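Local coordinates for protein single-stranded-DNA-specific exonuclease RecJ (Thermus thermophilus, PDB 2ZXR) that degrades single-stranded DNA in the 5' to 3' direction as a divalent-metal-dependent exonuclease of the RecJ family involved in DNA repair, at residues E60-L65 / L195-E200; I91-L96 / A101-F106; A491-Q494 / A498-P501. All coordinates share one frame; numbering follows the deposited sequence.

Contact 1 of 3, residues E60-L65 / L195-E200; sequences EAAALL and LWALHE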
ATOM      1  N   GLU A  60      24.718 -24.734   1.491  1.00 32.69           N
ATOM      2  CA  GLU A  60      25.969 -24.809   2.210  1.00 32.76           C
ATOM      3  C   GLU A  60      25.706 -24.445   3.666  1.00 31.50           C
ATOM      4  O   GLU A  60      26.253 -25.068   4.587  1.00 32.63           O
ATOM      5  CB  GLU A  60      27.009 -23.838   1.608  1.00 35.14           C
ATOM      6  CG  GLU A  60      28.347 -23.855   2.374  1.00 39.03           C
ATOM      7  CD  GLU A  60      29.354 -22.803   1.904  1.00 42.02           C
ATOM      8  OE1 GLU A  60      29.422 -22.519   0.682  1.00 44.47           O
ATOM      9  OE2 GLU A  60      30.101 -22.271   2.754  1.00 43.62           O
ATOM     10  N   ALA A  61      24.858 -23.443   3.879  1.00 28.96           N
ATOM     11  CA  ALA A  61      24.558 -23.018   5.239  1.00 27.97           C
ATOM     12  C   ALA A  61      23.846 -24.105   6.031  1.00 26.68           C
ATOM     13  O   ALA A  61      24.143 -24.324   7.207  1.00 27.34           O
ATOM     14  CB  ALA A  61      23.741 -21.718   5.228  1.00 26.71           C
ATOM     15  N   ALA A  62      22.915 -24.801   5.394  1.00 25.36           N
ATOM     16  CA  ALA A  62      22.205 -25.880   6.073  1.00 25.19           C
ATOM     17  C   ALA A  62      23.158 -27.053   6.363  1.00 25.78           C
ATOM     18  O   ALA A  62      23.062 -27.698   7.412  1.00 26.43           O
ATOM     19  CB  ALA A  62      21.034 -26.365   5.210  1.00 23.39           C
ATOM     20  N   ALA A  63      24.066 -27.340   5.431  1.00 26.52           N
ATOM     21  CA  ALA A  63      25.014 -28.436   5.623  1.00 27.98           C
ATOM     22  C   ALA A  63      25.920 -28.149   6.824  1.00 28.42           C
ATOM     23  O   ALA A  63      26.231 -29.033   7.636  1.00 29.35           O
ATOM     24  CB  ALA A  63      25.855 -28.617   4.362  1.00 28.46           C
ATOM     25  N   LEU A  64      26.323 -26.890   6.932  1.00 29.42           N
ATOM     26  CA  LEU A  64      27.180 -26.428   7.999  1.00 28.80           C
ATOM     27  C   LEU A  64      26.467 -26.631   9.322  1.00 29.08           C
ATOM     28  O   LEU A  64      27.049 -27.119  10.298  1.00 29.78           O
ATOM     29  CB  LEU A  64      27.475 -24.961   7.751  1.00 29.92           C
ATOM     30  CG  LEU A  64      28.759 -24.314   8.248  1.00 31.72           C
ATOM     31  CD1 LEU A  64      29.919 -25.310   8.172  1.00 30.91           C
ATOM     32  CD2 LEU A  64      29.024 -23.065   7.371  1.00 30.71           C
ATOM     33  N   LEU A  65      25.184 -26.286   9.348  1.00 28.44           N
ATOM     34  CA  LEU A  65      24.395 -26.430  10.556  1.00 27.98           C
ATOM     35  C   LEU A  65      24.195 -27.906  10.921  1.00 27.65           C
ATOM     36  O   LEU A  65      24.181 -28.260  12.103  1.00 27.21           O
ATOM     37  CB  LEU A  65      23.031 -25.738  10.391  1.00 27.34           C
ATOM     38  CG  LEU A  65      22.966 -24.209  10.358  1.00 27.57           C
ATOM     39  CD1 LEU A  65      21.532 -23.789  10.035  1.00 27.05           C
ATOM     40  CD2 LEU A  65      23.388 -23.620  11.705  1.00 26.65           C
ATOM     41  N   LEU A 195      16.154 -22.604   8.460  1.00 21.77           N
ATOM     42  CA  LEU A 195      15.721 -23.699   9.324  1.00 21.73           C
ATOM     43  C   LEU A 195      15.085 -24.793   8.437  1.00 23.32           C
ATOM     44  O   LEU A 195      15.268 -25.991   8.665  1.00 23.11           O
ATOM     45  CB  LEU A 195      14.691 -23.209  10.360  1.00 20.49           C
ATOM     46  CG  LEU A 195      14.089 -24.294  11.273  1.00 18.58           C
ATOM     47  CD1 LEU A 195      15.195 -24.960  12.071  1.00 16.32           C
ATOM     48  CD2 LEU A 195      13.040 -23.683  12.191  1.00 17.73           C
ATOM     49  N   TRP A 196      14.343 -24.362   7.416  1.00 23.83           N
ATOM     50  CA  TRP A 196      13.658 -25.279   6.501  1.00 24.22           C
ATOM     51  C   TRP A 196      14.678 -26.109   5.687  1.00 24.41           C
ATOM     52  O   TRP A 196      14.514 -27.327   5.504  1.00 23.42           O
ATOM     53  CB  TRP A 196      12.756 -24.469   5.566  1.00 23.58           C
ATOM     54  CG  TRP A 196      11.781 -25.255   4.723  1.00 25.36           C
ATOM     55  CD1 TRP A 196      11.859 -26.572   4.368  1.00 25.52           C
ATOM     56  CD2 TRP A 196      10.607 -24.739   4.086  1.00 25.11           C
ATOM     57  NE1 TRP A 196      10.805 -26.903   3.546  1.00 26.38           N
ATOM     58  CE2 TRP A 196      10.024 -25.795   3.359  1.00 25.22           C
ATOM     59  CE3 TRP A 196       9.994 -23.480   4.056  1.00 26.67           C
ATOM     60  CZ2 TRP A 196       8.854 -25.638   2.607  1.00 26.49           C
ATOM     61  CZ3 TRP A 196       8.820 -23.322   3.302  1.00 26.88           C
ATOM     62  CH2 TRP A 196       8.269 -24.402   2.590  1.00 24.82           C
ATOM     63  N   ALA A 197      15.717 -25.441   5.196  1.00 23.99           N
ATOM     64  CA  ALA A 197      16.769 -26.114   4.443  1.00 23.91           C
ATOM     65  C   ALA A 197      17.399 -27.198   5.328  1.00 23.96           C
ATOM     66  O   ALA A 197      17.670 -28.299   4.864  1.00 25.12           O
ATOM     67  CB  ALA A 197      17.825 -25.100   3.997  1.00 23.84           C
ATOM     68  N   LEU A 198      17.627 -26.885   6.600  1.00 23.89           N
ATOM     69  CA  LEU A 198      18.198 -27.855   7.531  1.00 24.26           C
ATOM     70  C   LEU A 198      17.242 -29.053   7.734  1.00 24.62           C
ATOM     71  O   LEU A 198      17.678 -30.202   7.796  1.00 23.59           O
ATOM     72  CB  LEU A 198      18.493 -27.191   8.885  1.00 23.63           C
ATOM     73  CG  LEU A 198      18.992 -28.130  10.001  1.00 24.71           C
ATOM     74  CD1 LEU A 198      20.323 -28.778   9.596  1.00 24.18           C
ATOM     75  CD2 LEU A 198      19.151 -27.357  11.300  1.00 25.12           C
ATOM     76  N   HIS A 199      15.946 -28.774   7.872  1.00 24.91           N
ATOM     77  CA  HIS A 199      14.948 -29.835   8.037  1.00 25.18           C
ATOM     78  C   HIS A 199      14.966 -30.762   6.831  1.00 26.19           C
ATOM     79  O   HIS A 199      14.859 -31.983   6.955  1.00 26.47           O
ATOM     80  CB  HIS A 199      13.547 -29.240   8.196  1.00 23.68           C
ATOM     81  CG  HIS A 199      13.246 -28.822   9.596  1.00 23.29           C
ATOM     82  ND1 HIS A 199      12.033 -29.064  10.200  1.00 22.54           N
ATOM     83  CD2 HIS A 199      14.041 -28.276  10.548  1.00 22.33           C
ATOM     84  CE1 HIS A 199      12.095 -28.699  11.468  1.00 21.75           C
ATOM     85  NE2 HIS A 199      13.305 -28.218  11.703  1.00 22.80           N
ATOM     86  N   GLU A 200      15.084 -30.170   5.653  1.00 27.76           N
ATOM     87  CA  GLU A 200      15.142 -30.957   4.440  1.00 29.56           C
ATOM     88  C   GLU A 200      16.346 -31.899   4.501  1.00 28.92           C
ATOM     89  O   GLU A 200      16.209 -33.086   4.206  1.00 28.88           O
ATOM     90  CB  GLU A 200      15.250 -30.038   3.230  1.00 31.81           C
ATOM     91  CG  GLU A 200      13.979 -29.253   3.006  1.00 37.33           C
ATOM     92  CD  GLU A 200      13.040 -29.958   2.059  1.00 40.90           C
ATOM     93  OE1 GLU A 200      11.794 -29.749   2.151  1.00 43.01           O
ATOM     94  OE2 GLU A 200      13.561 -30.720   1.209  1.00 43.79           O
TER
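Ala62 and Ala197 meet methyl to methyl at a helix-helix crossing, where helix 60-70 packs on helix 187-201 of the DHH-family region of RecJ. Helix 60-70 rests on strand 131-134 through Leu65, and helix 187-201 packs on helix 83-98. The axes of the two short segments approach to 8.5 Å and cross at -65°. The small alanine side chains allow this approach: CB of Ala62 lies 3.7 Å from CB of Ala197 and equally near the backbone N of Leu198, so one methyl sits directly against the partner helix. The CA atoms of Ala62 and Leu198 are 4.7 Å apart, the nearest CA pair across the two segments.

Beyond the alanines the leucines take over. In Leu198 CG stands anti to the backbone N (chi1 175°), which carries the CD1 branch across to helix 60-70, while CD2 belongs to the packing against Leu96 of helix 83-98. Leu65 turns its CB to this CD1, and the rest of its side chain goes on to Leu131 and Leu133 of the sheet and Leu194 of the partner helix. No hydrogen bond links the segments, and all four touching residues are buried, so apolar contact holds the crossing together. The CD1 methyl of Leu198 ends 3.7 Å from Ala62 O and 4.1 Å from Leu65 CB.

Contact 2 of 3, residues I91-L96 / A101-F106; sequences ILVRGL and ADVHPF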
ATOM      1  N   ILE A  91      13.320 -17.850  15.763  1.00 19.43           N
ATOM      2  CA  ILE A  91      13.137 -18.996  14.898  1.00 19.16           C
ATOM      3  C   ILE A  91      14.370 -19.890  14.949  1.00 20.19           C
ATOM      4  O   ILE A  91      14.262 -21.088  15.161  1.00 21.12           O
ATOM      5  CB  ILE A  91      12.887 -18.563  13.410  1.00 18.35           C
ATOM      6  CG1 ILE A  91      11.460 -18.041  13.248  1.00 15.35           C
ATOM      7  CG2 ILE A  91      13.088 -19.751  12.446  1.00 15.16           C
ATOM      8  CD1 ILE A  91      11.287 -17.259  11.931  1.00 17.48           C
ATOM      9  N   LEU A  92      15.545 -19.309  14.740  1.00 20.37           N
ATOM     10  CA  LEU A  92      16.748 -20.111  14.753  1.00 21.16           C
ATOM     11  C   LEU A  92      17.051 -20.699  16.113  1.00 21.45           C
ATOM     12  O   LEU A  92      17.445 -21.863  16.187  1.00 21.69           O
ATOM     13  CB  LEU A  92      17.930 -19.289  14.230  1.00 20.96           C
ATOM     14  CG  LEU A  92      17.718 -19.022  12.730  1.00 20.15           C
ATOM     15  CD1 LEU A  92      18.609 -17.915  12.270  1.00 19.61           C
ATOM     16  CD2 LEU A  92      17.989 -20.284  11.936  1.00 19.43           C
ATOM     17  N   VAL A  93      16.863 -19.930  17.186  1.00 19.53           N
ATOM     18  CA  VAL A  93      17.147 -20.482  18.508  1.00 20.79           C
ATOM     19  C   VAL A  93      16.171 -21.606  18.874  1.00 20.72           C
ATOM     20  O   VAL A  93      16.603 -22.700  19.245  1.00 22.19           O
ATOM     21  CB  VAL A  93      17.137 -19.378  19.602  1.00 20.99           C
ATOM     22  CG1 VAL A  93      17.158 -20.018  21.011  1.00 19.47           C
ATOM     23  CG2 VAL A  93      18.373 -18.448  19.404  1.00 19.44           C
ATOM     24  N   ARG A  94      14.866 -21.367  18.783  1.00 20.41           N
ATOM     25  CA  ARG A  94      13.918 -22.440  19.098  1.00 20.16           C
ATOM     26  C   ARG A  94      14.125 -23.612  18.127  1.00 20.80           C
ATOM     27  O   ARG A  94      14.234 -24.753  18.543  1.00 21.28           O
ATOM     28  CB  ARG A  94      12.456 -21.967  18.983  1.00 19.20           C
ATOM     29  CG  ARG A  94      11.900 -21.111  20.142  1.00 19.35           C
ATOM     30  CD  ARG A  94      10.407 -20.901  19.860  1.00 20.40           C
ATOM     31  NE  ARG A  94       9.624 -20.153  20.831  1.00 18.34           N
ATOM     32  CZ  ARG A  94       9.125 -20.643  21.957  1.00 19.66           C
ATOM     33  NH1 ARG A  94       9.357 -21.917  22.283  1.00 19.76           N
ATOM     34  NH2 ARG A  94       8.315 -19.887  22.713  1.00 17.00           N
ATOM     35  N   GLY A  95      14.161 -23.326  16.831  1.00 21.27           N
ATOM     36  CA  GLY A  95      14.314 -24.383  15.845  1.00 22.45           C
ATOM     37  C   GLY A  95      15.540 -25.275  15.998  1.00 23.62           C
ATOM     38  O   GLY A  95      15.440 -26.507  15.925  1.00 23.07           O
ATOM     39  N   LEU A  96      16.707 -24.665  16.180  1.00 23.07           N
ATOM     40  CA  LEU A  96      17.929 -25.433  16.331  1.00 22.60           C
ATOM     41  C   LEU A  96      17.932 -26.151  17.691  1.00 23.55           C
ATOM     42  O   LEU A  96      18.366 -27.297  17.784  1.00 24.04           O
ATOM     43  CB  LEU A  96      19.146 -24.515  16.190  1.00 22.28           C
ATOM     44  CG  LEU A  96      19.386 -23.899  14.799  1.00 22.02           C
ATOM     45  CD1 LEU A  96      20.511 -22.909  14.843  1.00 19.98           C
ATOM     46  CD2 LEU A  96      19.736 -25.003  13.813  1.00 22.78           C
ATOM     47  N   ALA A 101      20.505 -28.850  19.310  1.00 31.65           N
ATOM     48  CA  ALA A 101      21.701 -28.038  19.130  1.00 32.16           C
ATOM     49  C   ALA A 101      22.056 -27.333  20.420  1.00 33.03           C
ATOM     50  O   ALA A 101      21.204 -27.154  21.292  1.00 33.51           O
ATOM     51  CB  ALA A 101      21.469 -26.995  18.034  1.00 31.22           C
ATOM     52  N   ASP A 102      23.322 -26.953  20.544  1.00 33.19           N
ATOM     53  CA  ASP A 102      23.775 -26.187  21.701  1.00 34.07           C
ATOM     54  C   ASP A 102      23.821 -24.763  21.130  1.00 33.08           C
ATOM     55  O   ASP A 102      24.849 -24.270  20.668  1.00 32.58           O
ATOM     56  CB  ASP A 102      25.162 -26.648  22.162  1.00 36.11           C
ATOM     57  CG  ASP A 102      25.743 -25.755  23.250  1.00 38.53           C
ATOM     58  OD1 ASP A 102      24.991 -24.955  23.855  1.00 39.45           O
ATOM     59  OD2 ASP A 102      26.964 -25.859  23.510  1.00 40.27           O
ATOM     60  N   VAL A 103      22.663 -24.123  21.150  1.00 32.59           N
ATOM     61  CA  VAL A 103      22.500 -22.796  20.587  1.00 32.36           C
ATOM     62  C   VAL A 103      22.007 -21.820  21.647  1.00 32.84           C
ATOM     63  O   VAL A 103      21.329 -22.200  22.590  1.00 32.49           O
ATOM     64  CB  VAL A 103      21.489 -22.868  19.399  1.00 31.86           C
ATOM     65  CG1 VAL A 103      20.186 -23.519  19.858  1.00 31.05           C
ATOM     66  CG2 VAL A 103      21.231 -21.485  18.837  1.00 31.13           C
ATOM     67  N   HIS A 104      22.360 -20.556  21.505  1.00 33.75           N
ATOM     68  CA  HIS A 104      21.915 -19.566  22.474  1.00 35.39           C
ATOM     69  C   HIS A 104      21.913 -18.231  21.770  1.00 35.60           C
ATOM     70  O   HIS A 104      22.702 -17.987  20.857  1.00 35.23           O
ATOM     71  CB  HIS A 104      22.870 -19.537  23.660  1.00 38.07           C
ATOM     72  CG  HIS A 104      24.291 -19.298  23.260  1.00 41.86           C
ATOM     73  ND1 HIS A 104      24.857 -18.040  23.230  1.00 43.62           N
ATOM     74  CD2 HIS A 104      25.231 -20.143  22.772  1.00 43.14           C
ATOM     75  CE1 HIS A 104      26.080 -18.118  22.735  1.00 43.90           C
ATOM     76  NE2 HIS A 104      26.331 -19.383  22.448  1.00 43.85           N
ATOM     77  N   PRO A 105      21.010 -17.342  22.169  1.00 36.51           N
ATOM     78  CA  PRO A 105      21.000 -16.044  21.493  1.00 38.79           C
ATOM     79  C   PRO A 105      22.074 -15.145  22.089  1.00 41.24           C
ATOM     80  O   PRO A 105      22.496 -15.339  23.227  1.00 40.68           O
ATOM     81  CB  PRO A 105      19.598 -15.527  21.777  1.00 37.80           C
ATOM     82  CG  PRO A 105      19.372 -16.021  23.174  1.00 37.21           C
ATOM     83  CD  PRO A 105      19.939 -17.436  23.176  1.00 36.13           C
ATOM     84  N   PHE A 106      22.533 -14.173  21.321  1.00 44.53           N
ATOM     85  CA  PHE A 106      23.519 -13.258  21.856  1.00 48.91           C
ATOM     86  C   PHE A 106      22.970 -11.836  21.884  1.00 51.06           C
ATOM     87  O   PHE A 106      22.867 -11.184  20.840  1.00 51.51           O
ATOM     88  CB  PHE A 106      24.806 -13.292  21.034  1.00 50.12           C
ATOM     89  CG  PHE A 106      25.810 -12.264  21.463  1.00 52.46           C
ATOM     90  CD1 PHE A 106      26.125 -12.104  22.815  1.00 53.48           C
ATOM     91  CD2 PHE A 106      26.412 -11.427  20.530  1.00 53.14           C
ATOM     92  CE1 PHE A 106      27.020 -11.123  23.235  1.00 53.84           C
ATOM     93  CE2 PHE A 106      27.310 -10.443  20.936  1.00 53.53           C
ATOM     94  CZ  PHE A 106      27.612 -10.291  22.293  1.00 54.06           C
TER
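Val93 faces the strand with one methyl, which meets Val103 and Pro105, two residues apart along the strand. The short helix segment and strand 102-105 run nearly antiparallel, at 156° with their axes 7.9 Å apart, so side chains one helical turn apart meet residues spaced by two along the strand. CG2 of Val93 lies 4.0 Å from CB of Pro105, the two side chains crossing at about a right angle, and 4.2 Å from CG2 of Val103. This methyl reaches the strand because it stands anti to the carbonyl carbon of Val93, with CG1 anti to the backbone N.

Val103 points at the helix and divides its branches. Its CG1, placed between its own backbone N and carbonyl carbon (chi1 54°), touches both Val93 O at 3.7 Å and CB of Leu96 at 3.9 Å. Leu96 meets the strand with CB; that same atom also lies 3.9 Å from CB of Ala101.

Near the turn the backbone closes the contact: Ala101 N donates to Leu96 O (3.1 Å, N-H...O angle 153°). Leu285 and Leu289 of helix 281-289 adjoin Pro105 and Val93, respectively. Val103 also touches Val77 of strand 74-78, to which the edge strand 102-105 is hydrogen-bonded in parallel. Strand 74-78, helix 83-98 and strand 102-105 thus form a beta-alpha-beta unit of the DHH-family domain, with Pro105 about 8 Å, side chain to side chain, from the manganese ligand Asp80.

Contact 3 of 3, residues A491-Q494 / A498-P501; sequences AWKQ and ALPP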
ATOM      1  N   ALA A 491     -15.502  10.735   7.062  1.00 36.13           N
ATOM      2  CA  ALA A 491     -14.281  11.469   6.767  1.00 37.07           C
ATOM      3  C   ALA A 491     -13.823  12.458   7.837  1.00 37.44           C
ATOM      4  O   ALA A 491     -14.593  12.886   8.690  1.00 38.23           O
ATOM      5  CB  ALA A 491     -14.471  12.218   5.438  1.00 35.66           C
ATOM      6  N   TRP A 492     -12.556  12.824   7.760  1.00 38.84           N
ATOM      7  CA  TRP A 492     -11.973  13.809   8.653  1.00 41.17           C
ATOM      8  C   TRP A 492     -11.683  15.016   7.768  1.00 42.58           C
ATOM      9  O   TRP A 492     -10.675  15.056   7.055  1.00 42.31           O
ATOM     10  CB  TRP A 492     -10.685  13.275   9.275  1.00 40.84           C
ATOM     11  CG  TRP A 492     -10.970  12.184  10.230  1.00 42.52           C
ATOM     12  CD1 TRP A 492     -11.275  10.882   9.937  1.00 42.10           C
ATOM     13  CD2 TRP A 492     -11.104  12.319  11.648  1.00 43.21           C
ATOM     14  NE1 TRP A 492     -11.597  10.202  11.087  1.00 42.51           N
ATOM     15  CE2 TRP A 492     -11.501  11.062  12.152  1.00 42.95           C
ATOM     16  CE3 TRP A 492     -10.929  13.390  12.542  1.00 43.54           C
ATOM     17  CZ2 TRP A 492     -11.729  10.843  13.514  1.00 44.07           C
ATOM     18  CZ3 TRP A 492     -11.153  13.171  13.898  1.00 44.53           C
ATOM     19  CH2 TRP A 492     -11.550  11.906  14.370  1.00 44.17           C
ATOM     20  N   LYS A 493     -12.582  15.995   7.804  1.00 44.38           N
ATOM     21  CA  LYS A 493     -12.435  17.175   6.975  1.00 46.66           C
ATOM     22  C   LYS A 493     -11.245  18.027   7.362  1.00 48.60           C
ATOM     23  O   LYS A 493     -11.179  18.559   8.466  1.00 48.77           O
ATOM     24  CB  LYS A 493     -13.711  18.020   7.018  1.00 46.04           C
ATOM     25  CG  LYS A 493     -13.673  19.233   6.095  1.00 45.96           C
ATOM     26  CD  LYS A 493     -13.488  18.822   4.649  1.00 45.56           C
ATOM     27  CE  LYS A 493     -13.494  20.017   3.712  1.00 45.81           C
ATOM     28  NZ  LYS A 493     -12.296  20.895   3.876  1.00 46.42           N
ATOM     29  N   GLN A 494     -10.304  18.156   6.436  1.00 51.17           N
ATOM     30  CA  GLN A 494      -9.117  18.967   6.668  1.00 53.51           C
ATOM     31  C   GLN A 494      -9.609  20.376   6.950  1.00 54.10           C
ATOM     32  O   GLN A 494     -10.274  20.975   6.114  1.00 54.13           O
ATOM     33  CB  GLN A 494      -8.222  18.991   5.425  1.00 54.75           C
ATOM     34  CG  GLN A 494      -7.750  17.625   4.965  1.00 57.10           C
ATOM     35  CD  GLN A 494      -6.745  17.001   5.917  1.00 59.00           C
ATOM     36  OE1 GLN A 494      -6.988  16.915   7.130  1.00 59.75           O
ATOM     37  NE2 GLN A 494      -5.606  16.558   5.372  1.00 58.65           N
ATOM     38  N   ALA A 498     -17.727  21.762   6.490  1.00 54.23           N
ATOM     39  CA  ALA A 498     -18.615  22.294   5.465  1.00 52.56           C
ATOM     40  C   ALA A 498     -17.921  21.907   4.147  1.00 51.19           C
ATOM     41  O   ALA A 498     -16.817  22.369   3.836  1.00 50.12           O
ATOM     42  CB  ALA A 498     -18.737  23.817   5.585  1.00 52.65           C
ATOM     43  N   LEU A 499     -18.565  21.038   3.388  1.00 49.93           N
ATOM     44  CA  LEU A 499     -18.001  20.581   2.131  1.00 49.18           C
ATOM     45  C   LEU A 499     -18.374  21.481   0.957  1.00 48.76           C
ATOM     46  O   LEU A 499     -19.452  22.084   0.931  1.00 48.46           O
ATOM     47  CB  LEU A 499     -18.475  19.154   1.836  1.00 49.02           C
ATOM     48  CG  LEU A 499     -18.196  18.036   2.847  1.00 48.43           C
ATOM     49  CD1 LEU A 499     -16.734  18.092   3.272  1.00 48.86           C
ATOM     50  CD2 LEU A 499     -19.109  18.173   4.045  1.00 48.12           C
ATOM     51  N   PRO A 500     -17.476  21.597  -0.031  1.00 47.65           N
ATOM     52  CA  PRO A 500     -17.848  22.449  -1.160  1.00 47.06           C
ATOM     53  C   PRO A 500     -19.133  21.898  -1.783  1.00 46.65           C
ATOM     54  O   PRO A 500     -19.573  20.791  -1.445  1.00 46.35           O
ATOM     55  CB  PRO A 500     -16.630  22.367  -2.085  1.00 46.80           C
ATOM     56  CG  PRO A 500     -15.873  21.143  -1.617  1.00 47.36           C
ATOM     57  CD  PRO A 500     -16.085  21.134  -0.138  1.00 47.32           C
ATOM     58  N   PRO A 501     -19.768  22.666  -2.685  1.00 45.83           N
ATOM     59  CA  PRO A 501     -21.010  22.186  -3.309  1.00 44.83           C
ATOM     60  C   PRO A 501     -20.844  20.854  -4.044  1.00 43.76           C
ATOM     61  O   PRO A 501     -21.787  20.066  -4.165  1.00 43.44           O
ATOM     62  CB  PRO A 501     -21.409  23.348  -4.228  1.00 44.54           C
ATOM     63  CG  PRO A 501     -20.105  24.047  -4.507  1.00 44.96           C
ATOM     64  CD  PRO A 501     -19.387  23.997  -3.191  1.00 45.10           C
TER
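Lys493 and Leu499 make the apolar part of this contact, the aliphatic chain of the lysine lying along one branch of the leucine. CD of Lys493 is 3.6 Å from CD1 of Leu499, and CE of the lysine follows at 3.8 Å from the same methyl. The side chains run past one another head to tail, and CD and CE both touch that CD1 methyl. Leu499 carries CG anti to its carbonyl carbon, and its CD1 branch extends to the lysine although its CB starts off obliquely. CE of Lys493 also passes 4.1 Å from Ala498 O.

The polar part lies within the first segment. Lys493 leaves the backbone with CG anti to N (chi1 -176°), then bends at chi2 and again at chi4 (68°). That curl brings the ammonium back over its own chain, where NZ donates to Gln494 O at 3.0 Å, approaching only 16° from the carbonyl plane. Asp496, in the turn between the segments, gives NZ a long, weak ion pair as well. The lysine thus combines packing by its methylenes with a polar anchor at its tip, in a contact that lies at the protein surface.

Both segments belong to the RecJ OB domain: Ala491 and Trp492 end strand 487-492, Lys493 and Gln494 start the loop after it, and the loop residues Ala498 to Pro501 lead into strand 503-514. Around this connection, Lys493 and Leu499 both rest on Leu480 of the neighbouring strand 479-484, while Leu499 also touches Leu527 of strand 517-528 and Pro468 in a loop.

How the contacts relate
Contacts 1 and 2 are neighbours in the DHH-family region, their centres 13 Å apart. Contact 2 is nested along the chain inside the loop closed by contact 1, and helix 83-98 packs directly on helix 187-201: Leu96 CD2 and Leu198 CD2 are 3.5 Å apart. A helix-helix crossing (contact 1) and a helix-strand contact (contact 2) thus adjoin beside the parallel sheet of the metal-binding part of the enzyme. Contact 3 comes later in the chain, in the OB domain and its mixed sheet, on the opposite side of the chain's centre; its centre is 58 Å from that of contact 1 and 55 Å from that of contact 2. The three thus sample two distinct modules of one monomer.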